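Local coordinates for protein glypican-1 (Homo sapiens, PDB 4YWT) that carries heparan sulfate chains at the cell surface, binding alpha-4 (V) collagen through them and taking part in Schwann cell myelination, at residues A[95-107]-A[222-234]. The protein carries 3 engineered substitutions. Numbering follows the deposited sequence. Where two conformers were deposited one is given.
Sequences LQAMLATQLRSFD and FVQGLGVASDVVR
The rings of F106 and F222 meet edge to face: F222 CE2 stands 3.3 Å above the F106 plane, over its centre, and the two planes are inclined at 57°. In the plane of the F106 ring, at its edge, lies Q102 O, one helical turn back on its own helix; F106 CD1 in turn lies at the edge of the F222 ring, in its plane. L226 CD1 reaches the F106 ring obliquely, 4.2 Å from F106 CD1. Phenylalanine suits both positions, because a C-H edge set on a pi face lets two buried flat side chains pack closely without a polar partner.

The axes of segments 95-107 and 222-234 run antiparallel, approach to 9.2 Å and make an angle of 158°. L103 has CG anti to its backbone N (chi1 -175°), which swings its methyls across to the other helix: CD1 packs 3.6 Å from V223 CG1 and also touches V223 O and L226 CB, while CD2 lies over the bare backbone of G227, 3.8 Å from G227 CA. L226 answers by laying CD1 against the backbone of L103. L99 CD1 packs against both A229 CB and V233 CG2, beside S230 N; small A229 lets the leucine come close. L95 CD2 then meets V233 CG2 at 3.6 Å. At the partly exposed margin the extended chain of Q96 brings NE2 to 3.5 Å from R234 CB, so its amide lies on the arginine's aliphatic part, while R234 NH2 forms a salt bridge with D231 OD1, its hydrogen bond a weak one.

W289 of helix 286-299 touches L99, A229 and V233, and helix 373-387 packs on Q102 and F106. The contact thus joins the long helices 70-129 and 204-236 within glypican's elongated, mostly helical body. Its cohesion comes from apolar and aromatic packing; the polar bonds lie within one helix, as from R234 to D231, or lead outside the pair, as from D107 OD1 to Y151 OH, and none ties the two segments together.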
ATOM      1  N   LEU A  95      -2.371   8.334   4.160  1.00 40.72           N
ATOM      2  CA  LEU A  95      -1.729   7.158   3.557  1.00 36.86           C
ATOM      3  C   LEU A  95      -2.742   6.243   2.852  1.00 34.04           C
ATOM      4  O   LEU A  95      -2.536   5.811   1.705  1.00 38.08           O
ATOM      5  CB  LEU A  95      -0.965   6.365   4.619  1.00 38.63           C
ATOM      6  CG  LEU A  95      -0.270   5.090   4.137  1.00 33.59           C
ATOM      7  CD1 LEU A  95       0.725   5.405   3.032  1.00 34.53           C
ATOM      8  CD2 LEU A  95       0.423   4.392   5.293  1.00 31.25           C
ATOM      9  N   GLN A  96      -3.839   5.974   3.551  1.00 39.02           N
ATOM     10  CA  GLN A  96      -4.916   5.123   3.057  1.00 39.48           C
ATOM     11  C   GLN A  96      -5.502   5.667   1.760  1.00 40.76           C
ATOM     12  O   GLN A  96      -5.760   4.911   0.818  1.00 45.36           O
ATOM     13  CB  GLN A  96      -6.009   4.999   4.121  1.00 46.09           C
ATOM     14  CG  GLN A  96      -6.816   3.716   4.062  1.00 55.53           C
ATOM     15  CD  GLN A  96      -7.818   3.616   5.196  1.00 63.20           C
ATOM     16  OE1 GLN A  96      -7.553   4.061   6.314  1.00 63.20           O
ATOM     17  NE2 GLN A  96      -8.976   3.027   4.916  1.00 67.82           N
ATOM     18  N   ALA A  97      -5.708   6.981   1.718  1.00 40.90           N
ATOM     19  CA  ALA A  97      -6.199   7.638   0.513  1.00 38.40           C
ATOM     20  C   ALA A  97      -5.234   7.415  -0.647  1.00 36.93           C
ATOM     21  O   ALA A  97      -5.653   7.045  -1.756  1.00 33.13           O
ATOM     22  CB  ALA A  97      -6.399   9.127   0.759  1.00 35.97           C
ATOM     23  N   MET A  98      -3.945   7.629  -0.385  1.00 30.31           N
ATOM     24  CA  MET A  98      -2.928   7.419  -1.419  1.00 35.95           C
ATOM     25  C   MET A  98      -2.989   5.996  -1.989  1.00 35.00           C
ATOM     26  O   MET A  98      -3.122   5.799  -3.213  1.00 34.62           O
ATOM     27  CB  MET A  98      -1.531   7.707  -0.860  1.00 31.13           C
ATOM     28  CG  MET A  98      -0.421   7.764  -1.908  1.00 33.87           C
ATOM     29  SD  MET A  98       0.263   6.153  -2.364  1.00 48.46           S
ATOM     30  CE  MET A  98       1.119   5.706  -0.858  1.00 40.39           C
ATOM     31  N   LEU A  99      -2.904   5.009  -1.098  1.00 33.75           N
ATOM     32  CA  LEU A  99      -2.936   3.609  -1.521  1.00 36.65           C
ATOM     33  C   LEU A  99      -4.212   3.270  -2.294  1.00 38.39           C
ATOM     34  O   LEU A  99      -4.171   2.536  -3.284  1.00 33.24           O
ATOM     35  CB  LEU A  99      -2.799   2.680  -0.314  1.00 32.62           C
ATOM     36  CG  LEU A  99      -1.472   2.720   0.444  1.00 35.43           C
ATOM     37  CD1 LEU A  99      -1.547   1.847   1.685  1.00 30.92           C
ATOM     38  CD2 LEU A  99      -0.320   2.285  -0.452  1.00 24.16           C
ATOM     39  N   ALA A 100      -5.339   3.814  -1.843  1.00 39.69           N
ATOM     40  CA  ALA A 100      -6.623   3.564  -2.493  1.00 30.63           C
ATOM     41  C   ALA A 100      -6.641   4.102  -3.923  1.00 38.43           C
ATOM     42  O   ALA A 100      -7.048   3.398  -4.861  1.00 37.48           O
ATOM     43  CB  ALA A 100      -7.754   4.178  -1.685  1.00 30.19           C
ATOM     44  N   THR A 101      -6.197   5.347  -4.090  1.00 35.66           N
ATOM     45  CA  THR A 101      -6.153   5.939  -5.424  1.00 37.33           C
ATOM     46  C   THR A 101      -5.214   5.155  -6.340  1.00 32.18           C
ATOM     47  O   THR A 101      -5.536   4.913  -7.510  1.00 28.58           O
ATOM     48  CB  THR A 101      -5.716   7.418  -5.390  1.00 33.39           C
ATOM     49  OG1 THR A 101      -4.394   7.521  -4.849  1.00 43.11           O
ATOM     50  CG2 THR A 101      -6.680   8.240  -4.548  1.00 32.96           C
ATOM     51  N   GLN A 102      -4.062   4.749  -5.805  1.00 32.43           N
ATOM     52  CA  GLN A 102      -3.152   3.897  -6.574  1.00 28.77           C
ATOM     53  C   GLN A 102      -3.848   2.618  -7.046  1.00 39.67           C
ATOM     54  O   GLN A 102      -3.777   2.250  -8.228  1.00 35.18           O
ATOM     55  CB  GLN A 102      -1.914   3.541  -5.747  1.00 28.76           C
ATOM     56  CG  GLN A 102      -0.943   4.693  -5.547  1.00 31.34           C
ATOM     57  CD  GLN A 102      -0.333   5.172  -6.852  1.00 35.80           C
ATOM     58  OE1 GLN A 102      -0.198   4.407  -7.807  1.00 34.89           O
ATOM     59  NE2 GLN A 102       0.039   6.447  -6.898  1.00 36.40           N
ATOM     60  N   LEU A 103      -4.529   1.957  -6.114  1.00 34.23           N
ATOM     61  CA  LEU A 103      -5.223   0.706  -6.396  1.00 37.61           C
ATOM     62  C   LEU A 103      -6.248   0.871  -7.516  1.00 34.35           C
ATOM     63  O   LEU A 103      -6.233   0.122  -8.506  1.00 38.28           O
ATOM     64  CB  LEU A 103      -5.906   0.185  -5.130  1.00 36.68           C
ATOM     65  CG  LEU A 103      -6.588  -1.178  -5.234  1.00 33.15           C
ATOM     66  CD1 LEU A 103      -5.622  -2.187  -5.812  1.00 35.55           C
ATOM     67  CD2 LEU A 103      -7.079  -1.632  -3.871  1.00 31.99           C
ATOM     68  N   ARG A 104      -7.128   1.856  -7.353  1.00 33.80           N
ATOM     69  CA  ARG A 104      -8.136   2.155  -8.366  1.00 34.47           C
ATOM     70  C   ARG A 104      -7.489   2.408  -9.725  1.00 33.02           C
ATOM     71  O   ARG A 104      -7.892   1.820 -10.733  1.00 25.83           O
ATOM     72  CB  ARG A 104      -8.977   3.363  -7.952  1.00 27.12           C
ATOM     73  N   SER A 105      -6.471   3.266  -9.735  1.00 25.82           N
ATOM     74  CA  SER A 105      -5.769   3.611 -10.969  1.00 38.22           C
ATOM     75  C   SER A 105      -5.221   2.383 -11.696  1.00 34.34           C
ATOM     76  O   SER A 105      -5.501   2.183 -12.881  1.00 33.83           O
ATOM     77  CB  SER A 105      -4.629   4.590 -10.676  1.00 31.62           C
ATOM     78  OG  SER A 105      -5.134   5.850 -10.269  1.00 39.82           O
ATOM     79  N   PHE A 106      -4.454   1.559 -10.989  1.00 27.50           N
ATOM     80  CA  PHE A 106      -3.828   0.403 -11.627  1.00 31.80           C
ATOM     81  C   PHE A 106      -4.836  -0.660 -12.059  1.00 27.10           C
ATOM     82  O   PHE A 106      -4.745  -1.183 -13.174  1.00 28.66           O
ATOM     83  CB  PHE A 106      -2.780  -0.219 -10.704  1.00 23.45           C
ATOM     84  CG  PHE A 106      -1.435   0.440 -10.795  1.00 29.09           C
ATOM     85  CD1 PHE A 106      -1.133   1.542 -10.008  1.00 23.69           C
ATOM     86  CD2 PHE A 106      -0.477  -0.034 -11.677  1.00 23.29           C
ATOM     87  CE1 PHE A 106       0.104   2.153 -10.094  1.00 23.80           C
ATOM     88  CE2 PHE A 106       0.761   0.573 -11.769  1.00 23.45           C
ATOM     89  CZ  PHE A 106       1.053   1.669 -10.975  1.00 23.70           C
ATOM     90  N   ASP A 107      -5.789  -0.979 -11.186  1.00 28.62           N
ATOM     91  CA  ASP A 107      -6.810  -1.969 -11.528  1.00 30.89           C
ATOM     92  C   ASP A 107      -7.570  -1.531 -12.783  1.00 38.35           C
ATOM     93  O   ASP A 107      -7.648  -2.267 -13.790  1.00 38.93           O
ATOM     94  CB  ASP A 107      -7.775  -2.170 -10.358  1.00 26.40           C
ATOM     95  CG  ASP A 107      -8.688  -3.366 -10.552  1.00 35.60           C
ATOM     96  OD1 ASP A 107      -8.198  -4.417 -11.018  1.00 37.82           O
ATOM     97  OD2 ASP A 107      -9.891  -3.258 -10.235  1.00 38.01           O
ATOM     98  N   PHE A 222       0.697  -7.191  -8.118  1.00 29.07           N
ATOM     99  CA  PHE A 222       0.894  -5.794  -7.745  1.00 28.01           C
ATOM    100  C   PHE A 222      -0.392  -5.205  -7.161  1.00 29.79           C
ATOM    101  O   PHE A 222      -0.392  -4.629  -6.058  1.00 24.05           O
ATOM    102  CB  PHE A 222       1.360  -4.976  -8.952  1.00 26.26           C
ATOM    103  CG  PHE A 222       1.620  -3.529  -8.642  1.00 31.19           C
ATOM    104  CD1 PHE A 222       2.798  -3.138  -8.026  1.00 24.07           C
ATOM    105  CD2 PHE A 222       0.691  -2.558  -8.975  1.00 29.32           C
ATOM    106  CE1 PHE A 222       3.041  -1.809  -7.741  1.00 24.98           C
ATOM    107  CE2 PHE A 222       0.929  -1.225  -8.697  1.00 28.83           C
ATOM    108  CZ  PHE A 222       2.104  -0.850  -8.078  1.00 29.73           C
ATOM    109  N   VAL A 223      -1.491  -5.364  -7.899  1.00 27.40           N
ATOM    110  CA  VAL A 223      -2.789  -4.867  -7.441  1.00 33.38           C
ATOM    111  C   VAL A 223      -3.175  -5.473  -6.082  1.00 31.61           C
ATOM    112  O   VAL A 223      -3.601  -4.757  -5.158  1.00 25.19           O
ATOM    113  CB  VAL A 223      -3.887  -5.159  -8.487  1.00 30.19           C
ATOM    114  CG1 VAL A 223      -5.274  -5.071  -7.870  1.00 33.42           C
ATOM    115  CG2 VAL A 223      -3.753  -4.205  -9.668  1.00 27.09           C
ATOM    116  N   GLN A 224      -3.004  -6.788  -5.966  1.00 29.17           N
ATOM    117  CA  GLN A 224      -3.238  -7.501  -4.712  1.00 34.17           C
ATOM    118  C   GLN A 224      -2.421  -6.907  -3.566  1.00 29.96           C
ATOM    119  O   GLN A 224      -2.921  -6.744  -2.453  1.00 23.96           O
ATOM    120  CB  GLN A 224      -2.904  -8.984  -4.872  1.00 40.72           C
ATOM    121  CG  GLN A 224      -4.116  -9.893  -4.972  1.00 52.19           C
ATOM    122  CD  GLN A 224      -3.756 -11.293  -5.432  1.00 62.88           C
ATOM    123  OE1 GLN A 224      -2.586 -11.601  -5.665  1.00 64.02           O
ATOM    124  NE2 GLN A 224      -4.761 -12.151  -5.560  1.00 66.38           N
ATOM    125  N   GLY A 225      -1.161  -6.588  -3.854  1.00 27.87           N
ATOM    126  CA  GLY A 225      -0.283  -5.961  -2.884  1.00 23.19           C
ATOM    127  C   GLY A 225      -0.801  -4.611  -2.426  1.00 30.48           C
ATOM    128  O   GLY A 225      -0.794  -4.308  -1.227  1.00 23.43           O
ATOM    129  N   LEU A 226      -1.249  -3.793  -3.375  1.00 26.74           N
ATOM    130  CA  LEU A 226      -1.845  -2.506  -3.020  1.00 25.71           C
ATOM    131  C   LEU A 226      -3.046  -2.702  -2.096  1.00 23.78           C
ATOM    132  O   LEU A 226      -3.192  -2.001  -1.081  1.00 24.45           O
ATOM    133  CB  LEU A 226      -2.262  -1.733  -4.272  1.00 26.41           C
ATOM    134  CG  LEU A 226      -1.125  -1.166  -5.124  1.00 25.14           C
ATOM    135  CD1 LEU A 226      -1.668  -0.606  -6.425  1.00 27.17           C
ATOM    136  CD2 LEU A 226      -0.362  -0.099  -4.352  1.00 23.13           C
ATOM    137  N   GLY A 227      -3.896  -3.666  -2.445  1.00 23.97           N
ATOM    138  CA  GLY A 227      -5.047  -3.987  -1.616  1.00 37.71           C
ATOM    139  C   GLY A 227      -4.670  -4.383  -0.197  1.00 37.16           C
ATOM    140  O   GLY A 227      -5.264  -3.906   0.780  1.00 40.19           O
ATOM    141  N   VAL A 228      -3.668  -5.251  -0.082  1.00 36.04           N
ATOM    142  CA  VAL A 228      -3.209  -5.725   1.217  1.00 38.33           C
ATOM    143  C   VAL A 228      -2.649  -4.579   2.050  1.00 35.46           C
ATOM    144  O   VAL A 228      -2.990  -4.448   3.221  1.00 32.93           O
ATOM    145  CB  VAL A 228      -2.139  -6.829   1.076  1.00 33.89           C
ATOM    146  CG1 VAL A 228      -1.386  -7.023   2.391  1.00 34.65           C
ATOM    147  CG2 VAL A 228      -2.777  -8.130   0.619  1.00 25.17           C
ATOM    148  N   ALA A 229      -1.801  -3.748   1.450  1.00 37.59           N
ATOM    149  CA  ALA A 229      -1.255  -2.591   2.157  1.00 35.03           C
ATOM    150  C   ALA A 229      -2.380  -1.690   2.666  1.00 33.05           C
ATOM    151  O   ALA A 229      -2.370  -1.248   3.827  1.00 35.11           O
ATOM    152  CB  ALA A 229      -0.314  -1.809   1.256  1.00 31.30           C
ATOM    153  N   SER A 230      -3.354  -1.436   1.796  1.00 32.24           N
ATOM    154  CA  SER A 230      -4.494  -0.600   2.155  0.60 38.47           C
ATOM    155  C   SER A 230      -5.244  -1.168   3.362  1.00 35.35           C
ATOM    156  O   SER A 230      -5.508  -0.450   4.336  1.00 34.89           O
ATOM    157  CB  SER A 230      -5.441  -0.453   0.962  0.60 39.63           C
ATOM    158  OG  SER A 230      -6.207   0.734   1.064  0.60 38.46           O
ATOM    159  N   ASP A 231      -5.578  -2.455   3.300  1.00 38.31           N
ATOM    160  CA  ASP A 231      -6.300  -3.105   4.391  1.00 46.12           C
ATOM    161  C   ASP A 231      -5.500  -3.103   5.693  1.00 41.80           C
ATOM    162  O   ASP A 231      -6.058  -2.905   6.774  1.00 34.68           O
ATOM    163  CB  ASP A 231      -6.672  -4.539   4.009  1.00 56.46           C
ATOM    164  CG  ASP A 231      -7.835  -4.599   3.042  1.00 70.07           C
ATOM    165  OD1 ASP A 231      -8.596  -3.611   2.967  1.00 74.58           O
ATOM    166  OD2 ASP A 231      -7.991  -5.633   2.359  1.00 76.63           O
ATOM    167  N   VAL A 232      -4.194  -3.327   5.581  1.00 38.43           N
ATOM    168  CA  VAL A 232      -3.311  -3.321   6.739  1.00 38.86           C
ATOM    169  C   VAL A 232      -3.331  -1.957   7.411  1.00 39.90           C
ATOM    170  O   VAL A 232      -3.494  -1.870   8.624  1.00 39.67           O
ATOM    171  CB  VAL A 232      -1.859  -3.685   6.360  1.00 38.89           C
ATOM    172  CG1 VAL A 232      -0.902  -3.302   7.482  1.00 26.34           C
ATOM    173  CG2 VAL A 232      -1.747  -5.170   6.049  1.00 32.89           C
ATOM    174  N   VAL A 233      -3.180  -0.894   6.625  1.00 37.17           N
ATOM    175  CA  VAL A 233      -3.232   0.453   7.190  1.00 34.21           C
ATOM    176  C   VAL A 233      -4.586   0.717   7.855  1.00 33.80           C
ATOM    177  O   VAL A 233      -4.650   1.188   9.001  1.00 33.71           O
ATOM    178  CB  VAL A 233      -2.969   1.526   6.119  1.00 34.01           C
ATOM    179  CG1 VAL A 233      -3.186   2.921   6.694  1.00 33.32           C
ATOM    180  CG2 VAL A 233      -1.560   1.382   5.569  1.00 35.47           C
ATOM    181  N   ARG A 234      -5.660   0.394   7.137  1.00 35.40           N
ATOM    182  CA  ARG A 234      -7.016   0.585   7.652  1.00 31.73           C
ATOM    183  C   ARG A 234      -7.247  -0.129   8.986  1.00 38.29           C
ATOM    184  O   ARG A 234      -7.920   0.396   9.872  1.00 38.71           O
ATOM    185  CB  ARG A 234      -8.045   0.104   6.625  1.00 40.17           C
ATOM    186  CG  ARG A 234      -9.484   0.141   7.121  1.00 47.71           C
ATOM    187  CD  ARG A 234     -10.449  -0.425   6.090  1.00 59.11           C
ATOM    188  NE  ARG A 234     -10.086  -1.777   5.675  1.00 63.17           N
ATOM    189  CZ  ARG A 234     -10.419  -2.880   6.338  1.00 68.76           C
ATOM    190  NH1 ARG A 234     -11.125  -2.796   7.457  1.00 71.71           N
ATOM    191  NH2 ARG A 234     -10.045  -4.067   5.883  1.00 70.11           N
TER